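PDB 4ZKQ: putative uncharacterized protein from Cricetid herpesvirus 2, which probably acts as a viral decoy receptor that binds host chemokines. Local coordinates for residues L22-I36 and I48-L60. Residues are numbered along the deposited sequence; the frame is centred on the assembly and turned at random. Where two conformers were deposited one is given.
Sequences LTQDILFRKDRQATI and ITQTCDKITYGPL
Arg-29 and Asp-53 form the main charged contact, a side-on salt bridge using two nitrogens: NE reaches OD1 at 2.8 Å, nearly straight at 173°, while NH2 meets the syn lone pair of OD2 at 2.9 Å. Arg-29 CG sits between its backbone N and carbonyl carbon, and the chain runs extended from CG to NE, carrying the guanidinium across to Asp-53. The planes are 48° apart, so the pair is twisted rather than flat. One guanidinium face lies under Thr-51 O and the opposite face under Arg-32 CA; NH1 donates to Ala-34 O. These partners fix the group's rotation, and Gly-175 N gives OD2 a second donor. A water joins Asp-53 OD1 to Leu-27 O and Arg-29 N.

Backbone bonds pair strand 23-26 with strand 54-59 in antiparallel fashion: Asp-25 and Ile-55 exchange two 2.9 Å N-to-O bonds, flanked by the non-hydrogen-bonded pairs Gln-24/Thr-56 and Ile-26/Lys-54. Strand 23-26 is an outermost strand of this mixed sheet; beyond 54-59 follows parallel strand 175-181, whose Cys-177 is disulfide-bonded to Cys-52.

On the Asp-25 face, Tyr-57 OH donates to Asp-25 OD2 at 2.6 Å, from above the carboxylate plane, which stands 74° from the ring. Across the sheet, Lys-54 NZ bonds Gln-24 OE1 weakly; NZ is salt-bridged to Glu-384 and Asp-78, and OE1 also accepts from Lys-215 NZ.

Apolar contact centres on Leu-27, whose CD1 touches Cys-52 CB at 3.7 Å, Ile-48 CG2 and Ile-55 CG2.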
# COMPACT_ATOMS: atom_id res chain seq x y z
N LEU A 22 6.50 -10.00 -7.49
CA LEU A 22 6.81 -9.02 -6.45
C LEU A 22 7.20 -9.74 -5.18
O LEU A 22 6.69 -10.83 -4.90
CB LEU A 22 5.62 -8.10 -6.17
CG LEU A 22 4.98 -7.36 -7.35
CD1 LEU A 22 3.76 -6.62 -6.87
CD2 LEU A 22 5.96 -6.41 -8.01
N THR A 23 8.08 -9.13 -4.39
CA THR A 23 8.42 -9.66 -3.08
C THR A 23 8.50 -8.50 -2.10
O THR A 23 8.57 -7.34 -2.50
CB THR A 23 9.76 -10.43 -3.08
OG1 THR A 23 10.83 -9.56 -3.46
CG2 THR A 23 9.72 -11.62 -4.05
N GLN A 24 8.51 -8.82 -0.81
CA GLN A 24 8.60 -7.77 0.19
C GLN A 24 9.55 -8.13 1.32
O GLN A 24 9.73 -9.31 1.65
CB GLN A 24 7.21 -7.46 0.76
CG GLN A 24 6.54 -8.63 1.49
CD GLN A 24 5.23 -8.23 2.13
OE1 GLN A 24 4.41 -7.54 1.52
NE2 GLN A 24 5.02 -8.65 3.37
N ASP A 25 10.19 -7.10 1.87
CA ASP A 25 10.94 -7.18 3.12
C ASP A 25 10.20 -6.39 4.18
O ASP A 25 9.70 -5.30 3.90
CB ASP A 25 12.34 -6.59 2.99
CG ASP A 25 13.24 -7.41 2.08
OD1 ASP A 25 13.00 -8.62 1.92
OD2 ASP A 25 14.20 -6.82 1.53
N ILE A 26 10.14 -6.92 5.40
CA ILE A 26 9.81 -6.11 6.56
C ILE A 26 11.10 -5.49 7.08
O ILE A 26 12.10 -6.18 7.25
CB ILE A 26 9.14 -6.92 7.69
CG1 ILE A 26 8.02 -7.80 7.12
CG2 ILE A 26 8.61 -5.98 8.78
CD1 ILE A 26 6.96 -7.03 6.35
N LEU A 27 11.08 -4.18 7.32
CA LEU A 27 12.29 -3.48 7.71
C LEU A 27 12.25 -3.20 9.21
O LEU A 27 11.22 -3.36 9.85
CB LEU A 27 12.43 -2.18 6.91
CG LEU A 27 12.46 -2.39 5.39
CD1 LEU A 27 12.30 -1.07 4.63
CD2 LEU A 27 13.73 -3.10 4.94
N PHE A 28 13.39 -2.79 9.75
CA PHE A 28 13.49 -2.48 11.17
C PHE A 28 14.18 -1.13 11.33
O PHE A 28 15.38 -1.07 11.58
CB PHE A 28 14.27 -3.59 11.90
CG PHE A 28 14.12 -3.57 13.40
CD1 PHE A 28 13.10 -2.88 14.03
CD2 PHE A 28 15.02 -4.27 14.19
CE1 PHE A 28 12.98 -2.88 15.41
CE2 PHE A 28 14.90 -4.27 15.57
CZ PHE A 28 13.89 -3.58 16.17
N ARG A 29 13.44 -0.04 11.17
CA ARG A 29 14.09 1.26 11.20
C ARG A 29 14.38 1.67 12.65
O ARG A 29 13.70 1.26 13.59
CB ARG A 29 13.25 2.33 10.50
CG ARG A 29 11.90 2.61 11.08
CD ARG A 29 11.26 3.71 10.25
NE ARG A 29 9.80 3.75 10.38
CZ ARG A 29 9.08 4.86 10.54
NH1 ARG A 29 9.65 6.06 10.63
NH2 ARG A 29 7.76 4.76 10.61
N LYS A 30 15.43 2.46 12.79
CA LYS A 30 15.96 2.87 14.08
C LYS A 30 15.00 3.80 14.82
O LYS A 30 14.83 3.69 16.03
CB LYS A 30 17.32 3.55 13.86
CG LYS A 30 18.12 3.87 15.09
CD LYS A 30 19.56 4.21 14.70
CE LYS A 30 19.64 5.41 13.76
NZ LYS A 30 21.04 5.82 13.47
N ASP A 31 14.37 4.70 14.07
CA ASP A 31 13.50 5.73 14.62
C ASP A 31 12.12 5.71 13.98
O ASP A 31 11.92 6.23 12.87
CB ASP A 31 14.14 7.11 14.44
CG ASP A 31 13.32 8.23 15.04
OD1 ASP A 31 12.30 7.96 15.71
OD2 ASP A 31 13.70 9.40 14.85
N ARG A 32 11.17 5.13 14.68
CA ARG A 32 9.82 4.99 14.15
C ARG A 32 9.03 6.30 14.17
O ARG A 32 7.86 6.33 13.78
CB ARG A 32 9.07 3.90 14.92
CG ARG A 32 9.54 2.51 14.56
CD ARG A 32 8.96 1.47 15.50
NE ARG A 32 9.45 1.64 16.86
CZ ARG A 32 10.56 1.08 17.35
NH1 ARG A 32 11.31 0.30 16.58
NH2 ARG A 32 10.91 1.31 18.60
N GLN A 33 9.66 7.37 14.64
CA GLN A 33 9.04 8.69 14.60
C GLN A 33 9.61 9.53 13.45
O GLN A 33 9.15 10.65 13.21
CB GLN A 33 9.24 9.42 15.94
CG GLN A 33 8.34 8.91 17.06
CD GLN A 33 8.67 7.49 17.47
OE1 GLN A 33 9.81 7.18 17.83
NE2 GLN A 33 7.68 6.60 17.41
N ALA A 34 10.60 8.99 12.75
CA ALA A 34 11.22 9.72 11.64
C ALA A 34 10.22 9.93 10.52
O ALA A 34 9.31 9.13 10.33
CB ALA A 34 12.45 8.97 11.12
N THR A 35 10.38 11.03 9.79
CA THR A 35 9.47 11.41 8.72
C THR A 35 10.24 11.92 7.52
O THR A 35 11.41 12.29 7.63
CB THR A 35 8.49 12.51 9.16
OG1 THR A 35 9.23 13.69 9.49
CG2 THR A 35 7.67 12.07 10.37
N ILE A 36 9.59 11.92 6.36
CA ILE A 36 10.17 12.47 5.15
C ILE A 36 10.03 13.98 5.16
O ILE A 36 8.94 14.50 5.36
CB ILE A 36 9.49 11.90 3.89
CG1 ILE A 36 9.73 10.40 3.80
CG2 ILE A 36 10.03 12.59 2.64
CD1 ILE A 36 8.99 9.72 2.66
N ILE A 48 14.47 5.31 2.55
CA ILE A 48 13.93 4.00 2.92
C ILE A 48 14.43 3.59 4.31
O ILE A 48 13.65 3.20 5.18
CB ILE A 48 14.32 2.93 1.89
CG1 ILE A 48 13.63 3.24 0.55
CG2 ILE A 48 13.93 1.53 2.39
CD1 ILE A 48 14.17 2.47 -0.61
N THR A 49 15.74 3.71 4.52
CA THR A 49 16.35 3.39 5.81
C THR A 49 15.68 4.12 6.96
O THR A 49 15.45 3.54 8.02
CB THR A 49 17.85 3.76 5.81
OG1 THR A 49 18.55 2.84 4.99
CG2 THR A 49 18.44 3.73 7.23
N GLN A 50 15.36 5.39 6.76
CA GLN A 50 14.86 6.19 7.86
C GLN A 50 13.35 6.11 8.09
O GLN A 50 12.92 6.27 9.23
CB GLN A 50 15.26 7.65 7.65
CG GLN A 50 16.76 7.89 7.74
CD GLN A 50 17.14 9.34 7.52
OE1 GLN A 50 16.31 10.24 7.65
NE2 GLN A 50 18.40 9.58 7.18
N THR A 51 12.55 5.88 7.04
CA THR A 51 11.10 6.08 7.15
C THR A 51 10.20 4.92 6.71
O THR A 51 8.99 4.98 6.89
CB THR A 51 10.67 7.33 6.35
OG1 THR A 51 10.83 7.11 4.94
CG2 THR A 51 11.50 8.55 6.78
N CYS A 52 10.79 3.86 6.15
CA CYS A 52 10.01 2.70 5.72
C CYS A 52 10.00 1.58 6.75
O CYS A 52 11.02 1.26 7.34
CB CYS A 52 10.57 2.16 4.40
SG CYS A 52 10.32 3.27 2.97
N ASP A 53 8.83 0.97 6.95
CA ASP A 53 8.68 -0.17 7.85
C ASP A 53 8.55 -1.46 7.06
O ASP A 53 8.74 -2.55 7.58
CB ASP A 53 7.46 0.04 8.77
CG ASP A 53 7.61 1.27 9.64
OD1 ASP A 53 8.52 1.27 10.49
OD2 ASP A 53 6.84 2.25 9.46
N LYS A 54 8.26 -1.31 5.77
CA LYS A 54 8.09 -2.44 4.88
C LYS A 54 8.37 -1.96 3.46
O LYS A 54 8.10 -0.80 3.14
CB LYS A 54 6.67 -3.00 5.03
CG LYS A 54 6.14 -3.76 3.83
CD LYS A 54 4.76 -4.32 4.13
CE LYS A 54 4.02 -4.65 2.86
NZ LYS A 54 2.80 -5.46 3.11
N ILE A 55 8.91 -2.84 2.62
CA ILE A 55 9.16 -2.46 1.24
C ILE A 55 8.85 -3.61 0.27
O ILE A 55 9.19 -4.76 0.52
CB ILE A 55 10.60 -1.97 1.05
CG1 ILE A 55 10.78 -1.37 -0.35
CG2 ILE A 55 11.60 -3.09 1.32
CD1 ILE A 55 12.02 -0.53 -0.48
N THR A 56 8.19 -3.26 -0.83
CA THR A 56 7.85 -4.19 -1.89
C THR A 56 8.70 -3.84 -3.09
O THR A 56 8.84 -2.67 -3.43
CB THR A 56 6.35 -4.11 -2.25
OG1 THR A 56 5.57 -4.63 -1.16
CG2 THR A 56 6.03 -4.91 -3.53
N TYR A 57 9.30 -4.85 -3.72
CA TYR A 57 10.13 -4.65 -4.90
C TYR A 57 9.36 -5.05 -6.16
O TYR A 57 8.63 -6.04 -6.16
CB TYR A 57 11.41 -5.48 -4.80
CG TYR A 57 12.18 -5.29 -3.52
CD1 TYR A 57 13.08 -4.23 -3.38
CD2 TYR A 57 12.03 -6.17 -2.46
CE1 TYR A 57 13.79 -4.06 -2.21
CE2 TYR A 57 12.74 -5.99 -1.28
CZ TYR A 57 13.62 -4.94 -1.17
OH TYR A 57 14.34 -4.77 -0.00
N GLY A 58 9.52 -4.27 -7.22
CA GLY A 58 8.87 -4.60 -8.48
C GLY A 58 9.51 -3.92 -9.68
O GLY A 58 10.46 -3.16 -9.55
N PRO A 59 8.98 -4.20 -10.88
CA PRO A 59 9.49 -3.65 -12.13
C PRO A 59 8.81 -2.34 -12.51
O PRO A 59 7.59 -2.25 -12.45
CB PRO A 59 9.14 -4.74 -13.15
CG PRO A 59 7.83 -5.27 -12.65
CD PRO A 59 7.89 -5.16 -11.12
N LEU A 60 9.60 -1.35 -12.91
CA LEU A 60 9.06 -0.11 -13.47
C LEU A 60 8.81 -0.31 -14.96
O LEU A 60 9.76 -0.48 -15.72
CB LEU A 60 10.02 1.05 -13.24
CG LEU A 60 9.57 2.42 -13.77
CD1 LEU A 60 8.21 2.84 -13.20
CD2 LEU A 60 10.63 3.45 -13.43
O HOH W 1 10.44 -0.65 11.15
O HOH W 2 14.82 5.61 11.39
O HOH W 3 13.91 11.06 6.36